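Local coordinates for NEQ263 (Nanoarchaeum equitans Kin4-M, PDB 5BN3), which pairs with NeqA in the catalytic core complex of an unusual archaeal ATP synthase and probably binds adenine nucleotides, at residues B[110-113]-B[118-121]; B[318-323]-B[345-350]; B[341-346]-B[373-378]; B[384-387]-B[391-394]. All coordinates share one frame; numbering follows the deposited sequence.

Contact 1. Residues B[110-113]-B[118-121]; sequences ILYT and IDVA
Asp-119 and Thr-113 lie alongside each other, their side chains running in opposite directions, and the carboxylate ties the end of strand 110-111 back to the short helix 116-119. That helix lies in the connection between strand 110-111 and its antiparallel partner 124-125, in an ATP synthase alpha/beta-type subunit. A carboxylate suits this buried place because it offers an acceptor to several donors at once. Thr-113 N reaches Asp-119 OD1 at 3.0 Å, nearly straight at 167°, on the syn lone pair, whereas Thr-113 OG1 donates to the same OD1 at 2.8 Å from above the carboxylate plane. The other oxygen, OD2, accepts from Gly-114 N, so the group is fixed in rotation. With chi1 at 66° the Thr-113 hydroxyl is tucked over the backbone, where it can also accept from Ile-115 N, an ST turn. Ile-118 adds an apolar flank, its CG2 4.1 Å from Thr-113 CG2. The Tyr-112 ring stands almost perpendicular to the carboxylate, the planes 82° apart; Asp-119 CG sits at the ring edge, while Ile-110 CG2 rests 3.5 Å above the centre of one face. A water donates both to Asp-119 OD1 and to Leu-111 O, each at 2.8 Å.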
loop_
_atom_site.group_PDB
_atom_site.type_symbol
_atom_site.label_atom_id
_atom_site.label_comp_id
_atom_site.label_asym_id
_atom_site.label_seq_id
_atom_site.Cartn_x
_atom_site.Cartn_y
_atom_site.Cartn_z
ATOM N N ILE B 110 -22.268 -37.608 -6.465
ATOM C CA ILE B 110 -21.023 -37.583 -5.700
ATOM C C ILE B 110 -19.977 -38.560 -6.242
ATOM O O ILE B 110 -20.267 -39.738 -6.461
ATOM C CB ILE B 110 -21.276 -37.900 -4.206
ATOM C CG1 ILE B 110 -22.057 -36.762 -3.542
ATOM C CG2 ILE B 110 -19.965 -38.123 -3.471
ATOM C CD1 ILE B 110 -22.328 -36.983 -2.062
ATOM N N LEU B 111 -18.766 -38.055 -6.468
ATOM C CA LEU B 111 -17.609 -38.901 -6.745
ATOM C C LEU B 111 -16.868 -39.128 -5.432
ATOM O O LEU B 111 -16.214 -38.217 -4.917
ATOM C CB LEU B 111 -16.669 -38.227 -7.750
ATOM C CG LEU B 111 -17.132 -38.053 -9.197
ATOM C CD1 LEU B 111 -16.172 -37.158 -9.961
ATOM C CD2 LEU B 111 -17.237 -39.399 -9.882
ATOM N N TYR B 112 -16.965 -40.334 -4.883
ATOM C CA TYR B 112 -16.321 -40.613 -3.602
ATOM C C TYR B 112 -14.802 -40.744 -3.708
ATOM O O TYR B 112 -14.280 -41.533 -4.498
ATOM C CB TYR B 112 -16.953 -41.833 -2.925
ATOM C CG TYR B 112 -18.282 -41.496 -2.305
ATOM C CD1 TYR B 112 -18.346 -40.852 -1.081
ATOM C CD2 TYR B 112 -19.471 -41.794 -2.953
ATOM C CE1 TYR B 112 -19.550 -40.527 -0.514
ATOM C CE2 TYR B 112 -20.684 -41.473 -2.389
ATOM C CZ TYR B 112 -20.712 -40.839 -1.169
ATOM O OH TYR B 112 -21.905 -40.507 -0.587
ATOM N N THR B 113 -14.108 -39.950 -2.901
ATOM C CA THR B 113 -12.654 -39.895 -2.921
ATOM C C THR B 113 -12.053 -40.889 -1.944
ATOM O O THR B 113 -10.901 -41.292 -2.092
ATOM C CB THR B 113 -12.143 -38.484 -2.564
ATOM O OG1 THR B 113 -12.467 -38.184 -1.200
ATOM C CG2 THR B 113 -12.780 -37.447 -3.470
ATOM N N ILE B 118 -12.954 -34.759 2.976
ATOM C CA ILE B 118 -13.632 -34.302 1.766
ATOM C C ILE B 118 -15.052 -34.866 1.665
ATOM O O ILE B 118 -16.018 -34.112 1.566
ATOM C CB ILE B 118 -12.845 -34.704 0.500
ATOM C CG1 ILE B 118 -11.531 -33.920 0.414
ATOM C CG2 ILE B 118 -13.680 -34.467 -0.750
ATOM C CD1 ILE B 118 -10.680 -34.282 -0.793
ATOM N N ASP B 119 -15.174 -36.192 1.703
ATOM C CA ASP B 119 -16.438 -36.871 1.397
ATOM C C ASP B 119 -17.652 -36.482 2.250
ATOM O O ASP B 119 -18.763 -36.378 1.733
ATOM C CB ASP B 119 -16.247 -38.392 1.439
ATOM C CG ASP B 119 -15.410 -38.910 0.287
ATOM O OD1 ASP B 119 -15.228 -38.172 -0.705
ATOM O OD2 ASP B 119 -14.943 -40.065 0.368
ATOM N N VAL B 120 -17.449 -36.283 3.548
ATOM C CA VAL B 120 -18.566 -35.977 4.440
ATOM C C VAL B 120 -19.121 -34.567 4.236
ATOM O O VAL B 120 -20.275 -34.397 3.849
ATOM C CB VAL B 120 -18.180 -36.167 5.923
ATOM C CG1 VAL B 120 -19.341 -35.795 6.822
ATOM C CG2 VAL B 120 -17.766 -37.606 6.176
ATOM N N ALA B 121 -18.291 -33.559 4.478
ATOM C CA ALA B 121 -18.767 -32.179 4.466
ATOM C C ALA B 121 -18.591 -31.465 3.127
ATOM O O ALA B 121 -19.351 -30.557 2.808
ATOM C CB ALA B 121 -18.104 -31.388 5.571
HETATM O O HOH W 1 -16.359 -36.583 -2.685
#

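Contact 2. Residues B[318-323]-B[345-350]; sequences IDLLKS and KSYAKG
Leu-320 and Leu-321 belong to a turn with helical backbone angles but no regular helical bonding, which lies beside helix 345-350 with the CA atoms of Leu-321 and Ala-348 7.3 Å apart. Tyr-347 is the flat surface they meet, its CG anti to the backbone N (chi1 -175°), which swings the ring out toward the loop. Leu-320 comes across it at about a right angle, its CD1 over the margin of one face and its CB 3.9 Å from Tyr-347 CE2. Leu-321 approaches the ring edge instead, with CG 4.0 Å from Tyr-347 CD2, and sends its CD1 branch on to Ala-348 CB at 3.7 Å; the small alanine lets the leucine come this close to the helix. Asp-319 OD1 accepts from Leu-321 N, an Asx turn, and from Lys-322 N, an Asx motif, both at 3.0 Å, consistent with both leucines being presented to the helix. In this way a loop of the nucleotide-binding domain packs on the C-terminal helices. Tyrosine serves here because its ring is apolar and its far end is not: OH is hydrogen-bonded to Glu-380 and also to a water that accepts from Leu-320 N. Leu-321 O is held by Arg-412 of the neighbouring alpha chain.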
loop_
_atom_site.group_PDB
_atom_site.type_symbol
_atom_site.label_atom_id
_atom_site.label_comp_id
_atom_site.label_asym_id
_atom_site.label_seq_id
_atom_site.Cartn_x
_atom_site.Cartn_y
_atom_site.Cartn_z
ATOM N N ILE B 318 -6.325 -30.548 5.555
ATOM C CA ILE B 318 -7.472 -29.798 5.050
ATOM C C ILE B 318 -8.195 -28.990 6.131
ATOM O O ILE B 318 -8.645 -29.542 7.140
ATOM C CB ILE B 318 -8.482 -30.740 4.356
ATOM C CG1 ILE B 318 -7.869 -31.316 3.078
ATOM C CG2 ILE B 318 -9.770 -30.007 4.032
ATOM C CD1 ILE B 318 -8.786 -32.264 2.329
ATOM N N ASP B 319 -8.300 -27.682 5.909
ATOM C CA ASP B 319 -9.089 -26.804 6.769
ATOM C C ASP B 319 -10.569 -27.054 6.489
ATOM O O ASP B 319 -11.080 -26.674 5.435
ATOM C CB ASP B 319 -8.724 -25.338 6.494
ATOM C CG ASP B 319 -9.320 -24.372 7.510
ATOM O OD1 ASP B 319 -10.498 -24.532 7.902
ATOM O OD2 ASP B 319 -8.603 -23.430 7.914
ATOM N N LEU B 320 -11.252 -27.696 7.434
ATOM C CA LEU B 320 -12.648 -28.096 7.250
ATOM C C LEU B 320 -13.601 -26.917 7.087
ATOM O O LEU B 320 -14.666 -27.054 6.486
ATOM C CB LEU B 320 -13.118 -28.965 8.423
ATOM C CG LEU B 320 -12.703 -30.435 8.433
ATOM C CD1 LEU B 320 -13.254 -31.140 9.663
ATOM C CD2 LEU B 320 -13.192 -31.123 7.176
ATOM N N LEU B 321 -13.217 -25.762 7.618
ATOM C CA LEU B 321 -14.113 -24.611 7.638
ATOM C C LEU B 321 -13.848 -23.617 6.507
ATOM O O LEU B 321 -14.777 -22.989 5.999
ATOM C CB LEU B 321 -14.070 -23.927 9.007
ATOM C CG LEU B 321 -14.575 -24.830 10.136
ATOM C CD1 LEU B 321 -14.506 -24.143 11.485
ATOM C CD2 LEU B 321 -15.990 -25.254 9.837
ATOM N N LYS B 322 -12.590 -23.485 6.103
ATOM C CA LYS B 322 -12.254 -22.633 4.964
ATOM C C LYS B 322 -12.578 -23.321 3.645
ATOM O O LYS B 322 -12.774 -22.663 2.623
ATOM C CB LYS B 322 -10.777 -22.233 4.998
ATOM C CG LYS B 322 -10.431 -21.217 6.075
ATOM C CD LYS B 322 -8.967 -20.808 5.979
ATOM C CE LYS B 322 -8.585 -19.821 7.073
ATOM N NZ LYS B 322 -7.124 -19.521 7.053
ATOM N N SER B 323 -12.629 -24.649 3.674
ATOM C CA SER B 323 -12.956 -25.420 2.481
ATOM C C SER B 323 -14.451 -25.360 2.191
ATOM O O SER B 323 -15.260 -25.090 3.085
ATOM C CB SER B 323 -12.498 -26.873 2.620
ATOM O OG SER B 323 -11.096 -26.942 2.799
ATOM N N LYS B 345 -20.604 -27.737 12.281
ATOM C CA LYS B 345 -21.040 -26.868 13.373
ATOM C C LYS B 345 -20.330 -27.164 14.696
ATOM O O LYS B 345 -19.978 -26.244 15.431
ATOM C CB LYS B 345 -22.562 -26.947 13.548
ATOM C CG LYS B 345 -23.361 -26.490 12.326
ATOM C CD LYS B 345 -23.991 -25.118 12.536
ATOM C CE LYS B 345 -24.592 -24.569 11.243
ATOM N NZ LYS B 345 -25.671 -25.428 10.681
ATOM N N SER B 346 -20.120 -28.442 14.994
ATOM C CA SER B 346 -19.464 -28.833 16.240
ATOM C C SER B 346 -17.962 -28.547 16.221
ATOM O O SER B 346 -17.385 -28.181 17.244
ATOM C CB SER B 346 -19.711 -30.313 16.543
ATOM O OG SER B 346 -21.095 -30.609 16.554
ATOM N N TYR B 347 -17.335 -28.722 15.061
ATOM C CA TYR B 347 -15.913 -28.427 14.902
ATOM C C TYR B 347 -15.674 -26.932 15.078
ATOM O O TYR B 347 -14.728 -26.521 15.749
ATOM C CB TYR B 347 -15.417 -28.896 13.527
ATOM C CG TYR B 347 -13.927 -28.740 13.310
ATOM C CD1 TYR B 347 -13.016 -29.369 14.146
ATOM C CD2 TYR B 347 -13.433 -27.984 12.257
ATOM C CE1 TYR B 347 -11.656 -29.236 13.951
ATOM C CE2 TYR B 347 -12.071 -27.846 12.054
ATOM C CZ TYR B 347 -11.189 -28.474 12.905
ATOM O OH TYR B 347 -9.834 -28.346 12.715
ATOM N N ALA B 348 -16.543 -26.125 14.478
ATOM C CA ALA B 348 -16.450 -24.672 14.591
ATOM C C ALA B 348 -16.591 -24.212 16.038
ATOM O O ALA B 348 -15.823 -23.372 16.511
ATOM C CB ALA B 348 -17.502 -24.010 13.723
ATOM N N LYS B 349 -17.581 -24.757 16.737
ATOM C CA LYS B 349 -17.787 -24.433 18.144
ATOM C C LYS B 349 -16.597 -24.911 18.973
ATOM O O LYS B 349 -16.197 -24.257 19.936
ATOM C CB LYS B 349 -19.093 -25.053 18.649
ATOM C CG LYS B 349 -19.492 -24.616 20.052
ATOM C CD LYS B 349 -21.003 -24.454 20.171
ATOM C CE LYS B 349 -21.413 -24.048 21.581
ATOM N NZ LYS B 349 -20.747 -22.794 22.032
ATOM N N GLY B 350 -16.022 -26.044 18.578
ATOM C CA GLY B 350 -14.836 -26.564 19.234
ATOM C C GLY B 350 -13.639 -25.645 19.074
ATOM O O GLY B 350 -12.836 -25.499 19.996
HETATM O O HOH W 2 -9.722 -28.363 9.869
#

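Contact 3. Residues B[341-346]-B[373-378]; sequences DILIKS and LKFAEL
The ring of Phe-375 meets helix 341-346 along its CD2-CE2-CZ side: Leu-343 O lies at the ring edge, in its plane, 3.9 Å from CE2, and Ser-346 CB approaches obliquely, 3.4 Å from the same CE2. Further round, Leu-343 CD1 is 4.3 Å from Phe-375 CZ, a looser apolar touch. The edge-on carbonyl is a favourable neighbour, since the ring hydrogens probably carry a slight positive charge. Phe-375 CG is anti to the backbone N (chi1 180°), and this throws the ring straight out from its own helix toward the other.

A small residue is needed where the ring arrives, and Ser-346 fits: its CB is the packing surface, while its hydroxyl turns back to its own helix and donates to Ile-342 O at 2.7 Å, in the carbonyl plane. That oxygen also takes the helical bond from Ser-346 N, so two donors of one residue grip it and the serine's polar atom is satisfied without disturbing the apolar interface. The outer face of the same helix, at Ile-344 and Lys-345, packs against the neighbouring alpha chain.

The two helix segments cross at -112° with axes 10.5 Å apart at closest approach, a wide spacing that the large aromatic side chain spans. Ile-404, Leu-405 and Ser-408 of helix 394-408 also touch the Phe-375 ring, so it joins all three helices 334-356, 367-384 and 394-408, the helical C-terminal domain of V- and A-type ATP synthase subunits.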
loop_
_atom_site.group_PDB
_atom_site.type_symbol
_atom_site.label_atom_id
_atom_site.label_comp_id
_atom_site.label_asym_id
_atom_site.label_seq_id
_atom_site.Cartn_x
_atom_site.Cartn_y
_atom_site.Cartn_z
ATOM N N ASP B 341 -23.584 -31.405 8.615
ATOM C CA ASP B 341 -23.975 -30.284 9.458
ATOM C C ASP B 341 -23.439 -30.437 10.882
ATOM O O ASP B 341 -22.903 -29.488 11.452
ATOM C CB ASP B 341 -25.500 -30.138 9.472
ATOM C CG ASP B 341 -25.949 -28.715 9.747
ATOM O OD1 ASP B 341 -25.393 -27.785 9.126
ATOM O OD2 ASP B 341 -26.854 -28.526 10.585
ATOM N N ILE B 342 -23.571 -31.633 11.448
ATOM C CA ILE B 342 -23.107 -31.895 12.809
ATOM C C ILE B 342 -21.581 -31.774 12.902
ATOM O O ILE B 342 -21.052 -31.281 13.898
ATOM C CB ILE B 342 -23.604 -33.282 13.318
ATOM C CG1 ILE B 342 -24.369 -33.141 14.639
ATOM C CG2 ILE B 342 -22.456 -34.274 13.474
ATOM C CD1 ILE B 342 -23.476 -32.928 15.848
ATOM N N LEU B 343 -20.879 -32.196 11.853
ATOM C CA LEU B 343 -19.423 -32.141 11.850
ATOM C C LEU B 343 -18.939 -30.699 11.782
ATOM O O LEU B 343 -18.107 -30.276 12.583
ATOM C CB LEU B 343 -18.859 -32.939 10.671
ATOM C CG LEU B 343 -17.375 -32.727 10.361
ATOM C CD1 LEU B 343 -16.502 -33.315 11.458
ATOM C CD2 LEU B 343 -17.013 -33.317 9.006
ATOM N N ILE B 344 -19.478 -29.950 10.826
ATOM C CA ILE B 344 -19.060 -28.572 10.598
ATOM C C ILE B 344 -19.371 -27.667 11.790
ATOM O O ILE B 344 -18.505 -26.928 12.261
ATOM C CB ILE B 344 -19.723 -27.996 9.329
ATOM C CG1 ILE B 344 -19.197 -28.712 8.082
ATOM C CG2 ILE B 344 -19.466 -26.508 9.222
ATOM C CD1 ILE B 344 -17.690 -28.637 7.928
ATOM N N LYS B 345 -20.604 -27.737 12.281
ATOM C CA LYS B 345 -21.040 -26.868 13.373
ATOM C C LYS B 345 -20.330 -27.164 14.696
ATOM O O LYS B 345 -19.978 -26.244 15.431
ATOM C CB LYS B 345 -22.562 -26.947 13.548
ATOM C CG LYS B 345 -23.361 -26.490 12.326
ATOM C CD LYS B 345 -23.991 -25.118 12.536
ATOM C CE LYS B 345 -24.592 -24.569 11.243
ATOM N NZ LYS B 345 -25.671 -25.428 10.681
ATOM N N SER B 346 -20.120 -28.442 14.994
ATOM C CA SER B 346 -19.464 -28.833 16.240
ATOM C C SER B 346 -17.962 -28.547 16.221
ATOM O O SER B 346 -17.385 -28.181 17.244
ATOM C CB SER B 346 -19.711 -30.313 16.543
ATOM O OG SER B 346 -21.095 -30.609 16.554
ATOM N N LEU B 373 -14.498 -28.749 22.650
ATOM C CA LEU B 373 -13.043 -28.634 22.625
ATOM C C LEU B 373 -12.380 -29.974 22.319
ATOM O O LEU B 373 -11.444 -30.052 21.521
ATOM C CB LEU B 373 -12.535 -28.097 23.963
ATOM C CG LEU B 373 -11.022 -27.924 24.088
ATOM C CD1 LEU B 373 -10.512 -27.061 22.957
ATOM C CD2 LEU B 373 -10.653 -27.306 25.423
ATOM N N LYS B 374 -12.875 -31.026 22.963
ATOM C CA LYS B 374 -12.358 -32.372 22.751
ATOM C C LYS B 374 -12.732 -32.890 21.364
ATOM O O LYS B 374 -11.948 -33.590 20.724
ATOM C CB LYS B 374 -12.900 -33.317 23.824
ATOM C CG LYS B 374 -12.314 -34.717 23.777
ATOM C CD LYS B 374 -13.078 -35.651 24.700
ATOM C CE LYS B 374 -12.343 -36.966 24.897
ATOM N NZ LYS B 374 -13.108 -37.898 25.775
ATOM N N PHE B 375 -13.936 -32.545 20.913
ATOM C CA PHE B 375 -14.428 -32.960 19.605
ATOM C C PHE B 375 -13.506 -32.473 18.495
ATOM O O PHE B 375 -13.131 -33.236 17.606
ATOM C CB PHE B 375 -15.847 -32.431 19.382
ATOM C CG PHE B 375 -16.436 -32.802 18.049
ATOM C CD1 PHE B 375 -16.985 -34.059 17.845
ATOM C CD2 PHE B 375 -16.449 -31.891 17.003
ATOM C CE1 PHE B 375 -17.529 -34.405 16.618
ATOM C CE2 PHE B 375 -16.990 -32.232 15.775
ATOM C CZ PHE B 375 -17.533 -33.489 15.583
ATOM N N ALA B 376 -13.140 -31.197 18.556
ATOM C CA ALA B 376 -12.259 -30.603 17.561
ATOM C C ALA B 376 -10.881 -31.255 17.567
ATOM O O ALA B 376 -10.258 -31.410 16.517
ATOM C CB ALA B 376 -12.140 -29.107 17.789
ATOM N N GLU B 377 -10.404 -31.627 18.751
ATOM C CA GLU B 377 -9.118 -32.305 18.877
ATOM C C GLU B 377 -9.164 -33.678 18.211
ATOM O O GLU B 377 -8.245 -34.058 17.485
ATOM C CB GLU B 377 -8.731 -32.456 20.352
ATOM C CG GLU B 377 -7.387 -33.139 20.566
ATOM C CD GLU B 377 -7.207 -33.663 21.979
ATOM O OE1 GLU B 377 -7.872 -33.144 22.902
ATOM O OE2 GLU B 377 -6.402 -34.600 22.167
ATOM N N LEU B 378 -10.245 -34.413 18.457
ATOM C CA LEU B 378 -10.408 -35.762 17.916
ATOM C C LEU B 378 -10.717 -35.765 16.417
ATOM O O LEU B 378 -10.325 -36.688 15.703
ATOM C CB LEU B 378 -11.501 -36.513 18.679
ATOM C CG LEU B 378 -11.263 -36.825 20.159
ATOM C CD1 LEU B 378 -12.540 -37.328 20.809
ATOM C CD2 LEU B 378 -10.165 -37.855 20.309
#

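Contact 4. Residues B[384-387]-B[391-394]; sequences IKQD and YRSI
Lys-385 O accepts a hydrogen bond of 2.9 Å from Arg-392 NH2, in the carbonyl plane and on a lone pair, although the bond is bent, with an angle of 141° at the hydrogen. The oxygen lies at the guanidinium edge, tilted 25° from its plane. Lys-385 is the first residue to leave helical angles after helix 367-384, and its carbonyl can therefore turn to a partner outside the helix.

Gln-386 covers one face of the same guanidinium. Its CB stands 3.5 Å above the plane, near the NH2 side of the group and 3.6 Å from NH2. The two long side chains run antiparallel alongside one another, with amide and guanidinium planes only 28° apart. Gln-386 CG is anti to the backbone N and the chain beyond is extended, which lays the methylene groups and the amide along the arginine.

Both residues suit a buried place because their many polar atoms are matched. Arg-392 NE forms a salt bridge to Glu-390, and NH1 binds Phe-383 O and Ser-116 OG. The Gln-386 amide gives NE2 to Glu-390 O and Gly-114 O and takes Ser-116 N on OE1. The arginine thus gathers carbonyls at and just beyond the C-terminal end of helix 367-384, where a positive charge may be favourable, although Glu-390 offsets it.

Next along the chain, Ser-393 is the N-cap of helix 394-408, its OG bonded to Lys-396 N. The whole is a helix-loop-helix connection in the C-terminal domain, braced by the stacked Arg-392 and Gln-386, which also bond to residues 114-116 of the nucleotide-binding part.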
loop_
_atom_site.group_PDB
_atom_site.type_symbol
_atom_site.label_atom_id
_atom_site.label_comp_id
_atom_site.label_asym_id
_atom_site.label_seq_id
_atom_site.Cartn_x
_atom_site.Cartn_y
_atom_site.Cartn_z
ATOM N N ILE B 384 -9.808 -36.265 10.217
ATOM C CA ILE B 384 -9.026 -35.629 9.161
ATOM C C ILE B 384 -7.763 -36.426 8.846
ATOM O O ILE B 384 -7.493 -36.735 7.685
ATOM C CB ILE B 384 -8.645 -34.178 9.534
ATOM C CG1 ILE B 384 -9.907 -33.337 9.743
ATOM C CG2 ILE B 384 -7.774 -33.557 8.458
ATOM C CD1 ILE B 384 -9.621 -31.897 10.119
ATOM N N LYS B 385 -6.995 -36.756 9.882
ATOM C CA LYS B 385 -5.763 -37.523 9.717
ATOM C C LYS B 385 -6.081 -38.885 9.104
ATOM O O LYS B 385 -6.948 -39.614 9.593
ATOM C CB LYS B 385 -5.045 -37.689 11.063
ATOM C CG LYS B 385 -3.656 -38.320 10.966
ATOM C CD LYS B 385 -2.978 -38.405 12.334
ATOM C CE LYS B 385 -1.632 -39.119 12.256
ATOM N NZ LYS B 385 -0.587 -38.323 11.555
ATOM N N GLN B 386 -5.380 -39.210 8.022
ATOM C CA GLN B 386 -5.671 -40.399 7.230
ATOM C C GLN B 386 -4.481 -40.696 6.323
ATOM O O GLN B 386 -3.853 -39.773 5.803
ATOM C CB GLN B 386 -6.937 -40.162 6.399
ATOM C CG GLN B 386 -7.257 -41.244 5.384
ATOM C CD GLN B 386 -8.488 -40.921 4.561
ATOM O OE1 GLN B 386 -9.320 -40.101 4.958
ATOM N NE2 GLN B 386 -8.609 -41.561 3.406
ATOM N N ASP B 387 -4.165 -41.973 6.131
ATOM C CA ASP B 387 -3.008 -42.342 5.318
ATOM C C ASP B 387 -3.215 -42.045 3.830
ATOM O O ASP B 387 -4.339 -42.080 3.323
ATOM C CB ASP B 387 -2.655 -43.819 5.509
ATOM C CG ASP B 387 -1.318 -44.181 4.891
ATOM O OD1 ASP B 387 -1.292 -44.563 3.701
ATOM O OD2 ASP B 387 -0.289 -44.073 5.590
ATOM N N TYR B 391 -8.265 -45.797 1.997
ATOM C CA TYR B 391 -9.571 -45.461 1.443
ATOM C C TYR B 391 -10.646 -45.701 2.495
ATOM O O TYR B 391 -10.766 -46.804 3.031
ATOM C CB TYR B 391 -9.870 -46.308 0.199
ATOM C CG TYR B 391 -11.179 -45.956 -0.475
ATOM C CD1 TYR B 391 -12.386 -46.477 -0.019
ATOM C CD2 TYR B 391 -11.208 -45.108 -1.570
ATOM C CE1 TYR B 391 -13.580 -46.151 -0.632
ATOM C CE2 TYR B 391 -12.395 -44.781 -2.190
ATOM C CZ TYR B 391 -13.576 -45.303 -1.717
ATOM O OH TYR B 391 -14.758 -44.972 -2.337
ATOM N N ARG B 392 -11.434 -44.673 2.782
ATOM C CA ARG B 392 -12.542 -44.819 3.715
ATOM C C ARG B 392 -13.875 -44.720 2.988
ATOM O O ARG B 392 -14.133 -43.751 2.274
ATOM C CB ARG B 392 -12.464 -43.756 4.815
ATOM C CG ARG B 392 -11.179 -43.791 5.621
ATOM C CD ARG B 392 -11.312 -42.969 6.884
ATOM N NE ARG B 392 -10.067 -42.920 7.647
ATOM C CZ ARG B 392 -9.685 -41.880 8.379
ATOM N NH1 ARG B 392 -10.448 -40.798 8.441
ATOM N NH2 ARG B 392 -8.539 -41.919 9.041
ATOM N N SER B 393 -14.720 -45.732 3.162
ATOM C CA SER B 393 -16.081 -45.658 2.650
ATOM C C SER B 393 -16.807 -44.564 3.422
ATOM O O SER B 393 -16.401 -44.206 4.532
ATOM C CB SER B 393 -16.804 -46.997 2.809
ATOM O OG SER B 393 -17.059 -47.287 4.172
ATOM N N ILE B 394 -17.868 -44.021 2.835
ATOM C CA ILE B 394 -18.632 -42.966 3.489
ATOM C C ILE B 394 -19.239 -43.478 4.798
ATOM O O ILE B 394 -19.370 -42.727 5.769
ATOM C CB ILE B 394 -19.714 -42.386 2.545
ATOM C CG1 ILE B 394 -20.401 -41.175 3.176
ATOM C CG2 ILE B 394 -20.736 -43.446 2.162
ATOM C CD1 ILE B 394 -19.468 -40.018 3.436
#

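Contacts 2 and 3 are neighbours on helix 334-356, their centres about 7 Å apart: Leu-321 CD2 packs on Ile-344 CG2 at 3.7 Å, and Phe-375 CE2 comes within 3.6 Å of Tyr-347 N. Contacts 1 and 4, about 10 Å apart between centres, meet where Tyr-112 CE1 touches Ile-394 CB at 3.6 Å. Bridges between these two pairs are apolar. Ala-121 CB meets Ile-344 CD1 at 3.6 Å, and Leu-320 CD1 meets Ile-384 CD1 at 3.7 Å. Together they join the nucleotide-binding domain to the C-terminal helices. Contact 2 has the side chain of Leu-321 about 12 Å from a bound ADP; none of the four includes Arg-326, which binds ADP in a structure of this protein.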